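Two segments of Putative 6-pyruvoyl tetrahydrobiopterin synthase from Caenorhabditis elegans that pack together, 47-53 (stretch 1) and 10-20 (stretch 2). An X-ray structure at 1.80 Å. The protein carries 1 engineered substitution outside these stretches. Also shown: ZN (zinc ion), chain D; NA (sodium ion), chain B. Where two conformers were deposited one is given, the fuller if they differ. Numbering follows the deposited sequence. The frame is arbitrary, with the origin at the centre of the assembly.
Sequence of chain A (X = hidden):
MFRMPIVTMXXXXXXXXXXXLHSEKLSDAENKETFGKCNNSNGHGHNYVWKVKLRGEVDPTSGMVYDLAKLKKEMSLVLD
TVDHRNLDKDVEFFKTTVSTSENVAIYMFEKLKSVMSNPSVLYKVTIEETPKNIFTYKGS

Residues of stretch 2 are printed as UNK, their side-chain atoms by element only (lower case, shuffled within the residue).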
ATOM      1  N   ASN A  47      -5.436 -13.357  -5.955  1.00 13.00           N
ATOM      2  CA  ASN A  47      -6.262 -12.706  -4.937  1.00 12.25           C
ATOM      3  C   ASN A  47      -6.930 -11.525  -5.615  1.00 14.40           C
ATOM      4  O   ASN A  47      -6.257 -10.595  -6.035  1.00 17.40           O
ATOM      5  CB  ASN A  47      -5.394 -12.190  -3.796  1.00 15.02           C
ATOM      6  CG  ASN A  47      -4.524 -13.271  -3.205  1.00 18.42           C
ATOM      7  OD1 ASN A  47      -5.005 -14.344  -2.836  1.00 14.84           O
ATOM      8  ND2 ASN A  47      -3.233 -12.982  -3.098  1.00 13.70           N
ATOM      9  N   TYR A  48      -8.245 -11.599  -5.786  1.00 12.24           N
ATOM     10  CA  TYR A  48      -8.941 -10.537  -6.485  1.00 11.64           C
ATOM     11  C   TYR A  48      -9.380  -9.524  -5.424  1.00 16.52           C
ATOM     12  O   TYR A  48      -9.970  -9.909  -4.422  1.00 19.55           O
ATOM     13  CB  TYR A  48     -10.182 -11.115  -7.168  1.00 11.59           C
ATOM     14  CG  TYR A  48      -9.933 -11.967  -8.388  1.00 15.95           C
ATOM     15  CD1 TYR A  48      -9.871 -11.392  -9.659  1.00 16.02           C
ATOM     16  CD2 TYR A  48      -9.820 -13.363  -8.282  1.00 11.77           C
ATOM     17  CE1 TYR A  48      -9.674 -12.178 -10.810  1.00 15.16           C
ATOM     18  CE2 TYR A  48      -9.641 -14.152  -9.419  1.00 13.75           C
ATOM     19  CZ  TYR A  48      -9.554 -13.558 -10.670  1.00 13.43           C
ATOM     20  OH  TYR A  48      -9.374 -14.347 -11.768  1.00 14.64           O
ATOM     21  N   VAL A  49      -9.088  -8.246  -5.637  1.00 12.17           N
ATOM     22  CA  VAL A  49      -9.680  -7.221  -4.775  1.00 11.42           C
ATOM     23  C   VAL A  49     -11.025  -6.789  -5.400  1.00 13.45           C
ATOM     24  O   VAL A  49     -11.090  -6.476  -6.593  1.00 15.39           O
ATOM     25  CB  VAL A  49      -8.754  -5.999  -4.633  1.00 14.71           C
ATOM     26  CG1 VAL A  49      -9.410  -4.944  -3.760  1.00 15.69           C
ATOM     27  CG2 VAL A  49      -7.402  -6.416  -3.997  1.00 13.20           C
ATOM     28  N   TRP A  50     -12.073  -6.771  -4.597  1.00 11.43           N
ATOM     29  CA  TRP A  50     -13.388  -6.353  -5.089  1.00 13.78           C
ATOM     30  C   TRP A  50     -13.784  -5.044  -4.395  1.00 16.45           C
ATOM     31  O   TRP A  50     -13.875  -5.004  -3.173  1.00 14.05           O
ATOM     32  CB  TRP A  50     -14.424  -7.414  -4.712  1.00 14.51           C
ATOM     33  CG  TRP A  50     -15.787  -7.184  -5.296  1.00 14.03           C
ATOM     34  CD1 TRP A  50     -16.089  -6.532  -6.462  1.00 13.51           C
ATOM     35  CD2 TRP A  50     -17.037  -7.640  -4.750  1.00 14.49           C
ATOM     36  NE1 TRP A  50     -17.474  -6.556  -6.676  1.00 12.31           N
ATOM     37  CE2 TRP A  50     -18.068  -7.239  -5.649  1.00 12.19           C
ATOM     38  CE3 TRP A  50     -17.386  -8.374  -3.603  1.00 14.74           C
ATOM     39  CZ2 TRP A  50     -19.433  -7.533  -5.421  1.00 11.66           C
ATOM     40  CZ3 TRP A  50     -18.765  -8.645  -3.361  1.00 14.90           C
ATOM     41  CH2 TRP A  50     -19.757  -8.235  -4.281  1.00 13.53           C
ATOM     42  N   LYS A  51     -14.018  -3.972  -5.144  1.00 11.18           N
ATOM     43  CA  LYS A  51     -14.530  -2.768  -4.464  1.00 13.22           C
ATOM     44  C   LYS A  51     -15.935  -2.478  -4.968  1.00 15.68           C
ATOM     45  O   LYS A  51     -16.175  -2.493  -6.160  1.00 14.46           O
ATOM     46  CB  LYS A  51     -13.636  -1.557  -4.734  1.00 14.22           C
ATOM     47  CG  LYS A  51     -12.137  -1.821  -4.558  1.00 15.02           C
ATOM     48  CD  LYS A  51     -11.365  -0.524  -4.712  1.00 23.25           C
ATOM     49  CE  LYS A  51      -9.867  -0.749  -4.475  1.00 26.77           C
ATOM     50  NZ  LYS A  51      -9.101   0.525  -4.712  1.00 24.11           N
ATOM     51  N   VAL A  52     -16.837  -2.194  -4.045  1.00 11.44           N
ATOM     52  CA  VAL A  52     -18.247  -1.973  -4.364  1.00 17.41           C
ATOM     53  C   VAL A  52     -18.556  -0.535  -4.003  1.00 12.87           C
ATOM     54  O   VAL A  52     -18.461  -0.152  -2.832  1.00 12.95           O
ATOM     55  CB  VAL A  52     -19.150  -2.914  -3.541  1.00 15.45           C
ATOM     56  CG1 VAL A  52     -20.635  -2.488  -3.642  1.00 14.61           C
ATOM     57  CG2 VAL A  52     -18.931  -4.342  -4.012  1.00 13.66           C
ATOM     58  N   LYS A  53     -18.902   0.254  -5.019  1.00 12.94           N
ATOM     59  CA  LYS A  53     -19.120   1.684  -4.834  1.00 16.47           C
ATOM     60  C   LYS A  53     -20.599   2.035  -5.045  1.00 14.94           C
ATOM     61  O   LYS A  53     -21.204   1.669  -6.049  1.00 12.60           O
ATOM     62  CB  LYS A  53     -18.231   2.484  -5.805  1.00 16.57           C
ATOM     63  CG  LYS A  53     -18.216   4.011  -5.586  1.00 16.80           C
ATOM     64  CD  LYS A  53     -17.174   4.621  -6.520  1.00 18.25           C
ATOM     65  CE  LYS A  53     -17.040   6.115  -6.322  1.00 15.28           C
ATOM     66  NZ  LYS A  53     -15.777   6.661  -6.906  1.00 22.10           N
ATOM     67  N   UNK A  10     -17.829   3.401  -0.665  1.00 14.26           N
ATOM     68  CA  UNK A  10     -17.177   2.281  -1.330  1.00 11.54           C
ATOM     69  C   UNK A  10     -16.613   1.353  -0.279  1.00 15.21           C
ATOM     70  O   UNK A  10     -16.019   1.800   0.690  1.00 15.51           O
ATOM     71  o   UNK A  10     -13.522   3.094  -3.680  1.00 17.17           O
ATOM     72  c   UNK A  10     -16.070   2.783  -2.258  1.00 15.28           C
ATOM     73  c   UNK A  10     -14.373   2.241  -4.041  1.00 20.16           C
ATOM     74  o   UNK A  10     -14.467   1.859  -5.216  1.00 17.59           O
ATOM     75  c   UNK A  10     -15.346   1.672  -3.022  1.00 14.85           C
ATOM     76  N   UNK A  11     -16.800   0.055  -0.493  1.00 13.74           N
ATOM     77  CA  UNK A  11     -16.382  -0.949   0.467  1.00 13.24           C
ATOM     78  C   UNK A  11     -15.491  -1.960  -0.271  1.00 12.78           C
ATOM     79  O   UNK A  11     -15.819  -2.397  -1.380  1.00 17.81           O
ATOM     80  n   UNK A  11     -15.754  -4.918   5.802  1.00 32.87           N
ATOM     81  n   UNK A  11     -15.715  -2.620   5.747  1.00 29.90           N
ATOM     82  c   UNK A  11     -15.928  -3.779   5.142  1.00 43.99           C
ATOM     83  c   UNK A  11     -16.536  -2.593   3.070  1.00 26.30           C
ATOM     84  c   UNK A  11     -17.618  -1.630   1.052  1.00 17.31           C
ATOM     85  c   UNK A  11     -17.327  -2.907   1.831  1.00 21.52           C
ATOM     86  n   UNK A  11     -16.321  -3.796   3.875  1.00 33.68           N
ATOM     87  N   UNK A  12     -14.355  -2.285   0.334  1.00 12.60           N
ATOM     88  CA  UNK A  12     -13.306  -3.088  -0.328  1.00 14.22           C
ATOM     89  C   UNK A  12     -13.238  -4.438   0.380  1.00 17.86           C
ATOM     90  O   UNK A  12     -13.195  -4.502   1.609  1.00 17.82           O
ATOM     91  c   UNK A  12     -11.931  -0.953  -0.801  1.00 15.26           C
ATOM     92  c   UNK A  12     -11.906  -2.409  -0.224  1.00 13.83           C
ATOM     93  c   UNK A  12     -10.819  -3.269  -0.934  1.00 12.72           C
ATOM     94  N   UNK A  13     -13.246  -5.518  -0.390  1.00 15.42           N
ATOM     95  CA  UNK A  13     -13.038  -6.853   0.187  1.00 16.31           C
ATOM     96  C   UNK A  13     -12.208  -7.619  -0.853  1.00 20.89           C
ATOM     97  O   UNK A  13     -11.704  -7.013  -1.794  1.00 16.11           O
ATOM     98  o   UNK A  13     -13.335  -9.268   1.713  1.00 29.62           O
ATOM     99  c   UNK A  13     -14.386  -7.521   0.448  1.00 12.34           C
ATOM    100  o   UNK A  13     -15.337  -8.628   2.321  1.00 29.29           O
ATOM    101  c   UNK A  13     -14.343  -8.542   1.574  1.00 33.92           C
ATOM    102  N   UNK A  14     -12.019  -8.922  -0.660  1.00 15.13           N
ATOM    103  CA  UNK A  14     -11.178  -9.703  -1.572  0.50 12.64           C
ATOM    104  C   UNK A  14     -11.644 -11.152  -1.596  1.00 16.74           C
ATOM    105  O   UNK A  14     -12.360 -11.598  -0.695  1.00 20.52           O
ATOM    106  o   UNK A  14      -9.640 -10.189   0.204  0.50 14.03           O
ATOM    107  c   UNK A  14      -9.732  -9.663  -1.104  0.50 16.62           C
ATOM    108  N   UNK A  15     -11.225 -11.882  -2.627  1.00 13.07           N
ATOM    109  CA  UNK A  15     -11.460 -13.331  -2.699  1.00 13.61           C
ATOM    110  C   UNK A  15     -10.317 -14.022  -3.444  1.00 15.74           C
ATOM    111  O   UNK A  15      -9.676 -13.434  -4.305  1.00 17.46           O
ATOM    112  c   UNK A  15     -13.467 -11.899  -5.036  1.00 14.56           C
ATOM    113  c   UNK A  15     -12.836 -13.667  -3.307  1.00 12.88           C
ATOM    114  c   UNK A  15     -12.820 -14.080  -5.814  1.00 17.20           C
ATOM    115  c   UNK A  15     -13.004 -13.663  -7.142  1.00 16.26           C
ATOM    116  c   UNK A  15     -13.655 -11.460  -6.353  1.00 16.92           C
ATOM    117  c   UNK A  15     -13.029 -13.203  -4.752  1.00 15.61           C
ATOM    118  c   UNK A  15     -13.429 -12.349  -7.417  1.00 15.30           C
ATOM    119  N   UNK A  16     -10.047 -15.266  -3.084  1.00 13.00           N
ATOM    120  CA  UNK A  16      -8.983 -16.003  -3.737  0.50 12.21           C
ATOM    121  C   UNK A  16      -9.619 -17.045  -4.655  1.00 14.14           C
ATOM    122  O   UNK A  16     -10.554 -17.745  -4.268  1.00 19.88           O
ATOM    123  c   UNK A  16      -8.054 -16.625  -2.691  0.50 16.00           C
ATOM    124  o   UNK A  16      -7.377 -15.613  -1.957  0.50 15.60           O
ATOM    125  N   UNK A  17      -9.162 -17.100  -5.904  1.00 14.35           N
ATOM    126  CA  UNK A  17      -9.777 -18.050  -6.824  1.00 13.10           C
ATOM    127  C   UNK A  17      -8.781 -18.509  -7.874  1.00 13.55           C
ATOM    128  O   UNK A  17      -7.825 -17.791  -8.213  1.00 13.15           O
ATOM    129  c   UNK A  17     -11.029 -17.446  -7.500  1.00 13.94           C
ATOM    130  N   UNK A  18      -9.025 -19.707  -8.394  1.00 12.28           N
ATOM    131  CA  UNK A  18      -8.297 -20.203  -9.547  1.00 12.58           C
ATOM    132  C   UNK A  18      -9.100 -19.925 -10.817  1.00 14.23           C
ATOM    133  O   UNK A  18     -10.334 -19.873 -10.793  1.00 15.39           O
ATOM    134  c   UNK A  18      -8.064 -21.738  -9.396  1.00 13.48           C
ATOM    135  N   UNK A  19      -8.405 -19.800 -11.933  1.00 13.58           N
ATOM    136  CA  UNK A  19      -9.079 -19.816 -13.230  1.00 12.00           C
ATOM    137  C   UNK A  19      -8.125 -20.181 -14.355  1.00 16.95           C
ATOM    138  O   UNK A  19      -6.907 -20.298 -14.146  1.00 14.84           O
ATOM    139  c   UNK A  19      -9.822 -18.475 -13.479  1.00 14.66           C
ATOM    140  n   UNK A  19      -7.403 -15.834 -14.349  1.00 16.81           N
ATOM    141  n   UNK A  19      -9.396 -16.418 -14.878  1.00 10.68           N
ATOM    142  c   UNK A  19      -7.692 -16.971 -13.624  1.00 14.00           C
ATOM    143  c   UNK A  19      -8.951 -17.351 -13.961  1.00 12.95           C
ATOM    144  c   UNK A  19      -8.444 -15.531 -15.112  1.00 16.11           C
ATOM    145  N   UNK A  20      -8.697 -20.415 -15.530  1.00 13.43           N
ATOM    146  CA  UNK A  20      -7.925 -20.563 -16.759  1.00 12.66           C
ATOM    147  C   UNK A  20      -8.703 -19.827 -17.849  1.00 20.40           C
ATOM    148  O   UNK A  20      -9.929 -19.987 -17.962  1.00 16.30           O
ATOM    149  c   UNK A  20      -7.183 -22.269 -18.489  1.00 14.44           C
ATOM    150  c   UNK A  20      -7.368 -23.717 -18.936  1.00 18.59           C
ATOM    151  n   UNK A  20      -8.005 -25.519 -21.039  1.00 21.68           N
ATOM    152  c   UNK A  20      -7.794 -22.047 -17.104  1.00 14.45           C
ATOM    153  c   UNK A  20      -6.869 -24.828 -21.087  1.00 23.59           C
ATOM    154  n   UNK A  20      -6.035 -24.984 -22.110  1.00 18.46           N
ATOM    155  n   UNK A  20      -6.560 -23.962 -20.125  1.00 21.02           N
TER
HETATM  156 ZN    ZN D2001      -5.552 -14.791 -14.463  0.80 19.71          ZN
HETATM  157 NA    NA B1001      -5.111  -7.894  -6.591  1.00 29.42          NA
HETATM  158  O   HOH W   1     -15.640   0.356  -7.230  1.00 15.19           O
HETATM  159  O   HOH W   2     -14.375   5.643  -3.911  1.00 17.51           O
HETATM  160  O   HOH W   3     -10.891   3.112  -3.765  1.00 27.39           O
HETATM  161  O   HOH W   4      -4.647  -5.386  -5.865  1.00 22.09           O
HETATM  162  O   HOH W   5      -3.236  -9.474  -5.287  1.00 35.15           O
HETATM  163  O   HOH W   6      -5.547 -13.749 -15.963  1.00 26.05           O

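Position 10 carries three carbons, the third bearing two oxygens, one of them 3.5 Å from Lys51 CB: this is Glu10. The carboxylate packs against the aliphatic bases of both lysines, while their ammonium groups are reached through water. Water 3 donates to Glu10 OE1 at 2.6 Å and accepts from Lys51 NZ at 3.3 Å; water 2 donates to Glu10 OE1 at 2.7 Å, with a weak bond from Lys53 NZ at 3.5 Å.

Position 11 has three carbons, a nitrogen, then a carbon with two more nitrogens, a guanidinium, so it is Arg11. The end of the side chain leads away from stretch 1, while the backbone pairs in both directions with Val52: Arg11 N to Val52 O and Val52 N to Arg11 O, each 2.9 Å.

Position 12 shows one carbon bearing two more, a beta-branched, wholly apolar group lying on the same face as Val49 and Lys51. It is Val12, whose CG1 sits 3.6 Å from Val49 CG1 and whose CG2 is 3.9 Å from Lys51 CG.

Position 13 has two carbons, the second with two oxygens: Asp13. The carboxylate leads away from stretch 1 and takes a bond from its own strand, the backbone N of position 14 to Asp13 OD1 at 2.7 Å. Its backbone serves the pairing, with Trp50 N to Asp13 O at 2.8 Å and Asp13 N to Trp50 O at 2.9 Å.

Position 14 is one carbon and one oxygen, small and exposed, opposite Val49: Ser14. Its CA lies 3.1 Å from Tyr48 O, a CA-H...O contact.

Position 15 carries one carbon and a six-carbon ring with no oxygen, hence Phe15. Tyr48 CB sits over one face of this ring, 3.6 Å from its centroid. The Tyr48 and Phe15 rings are near parallel but slid apart, so they barely overlap, although Tyr48 CD2 and Phe15 CE1 approach to 3.4 Å.

Position 16, again one carbon and one oxygen, is Ser16. Its OG lies 2.8 Å from Asn47 OD1, a hydrogen bond in reach, though another acceptor competes for the proton.

Position 17 has a single carbon, Ala17, whose CB is 4.1 Å from Tyr48 CE2. Position 18 is also a single carbon, but it points away and touches nothing on stretch 1: Ala18.

Position 19 bears a five-membered ring of three carbons and two nitrogens, His19. Tyr48 OH lies over one face of it, and His19 NE2 binds the zinc ion at 2.1 Å.

Position 20 repeats the guanidinium pattern, Arg20, out of reach of stretch 1.

The rule is alternation on an antiparallel ladder. Tyr48, Trp50 and Val52 form paired backbone bonds with Phe15, Asp13 and Arg11, which fixes the register. Between these rungs the wider chemistry varies by face: Val49 and Lys51 meet apolar Val12 and watered Glu10, whereas Tyr48 packs its CB on the Phe15 ring and its OH lies over the ring of the zinc-binding His19.

Stretch 2 10-20: ERVDSFSAAHR
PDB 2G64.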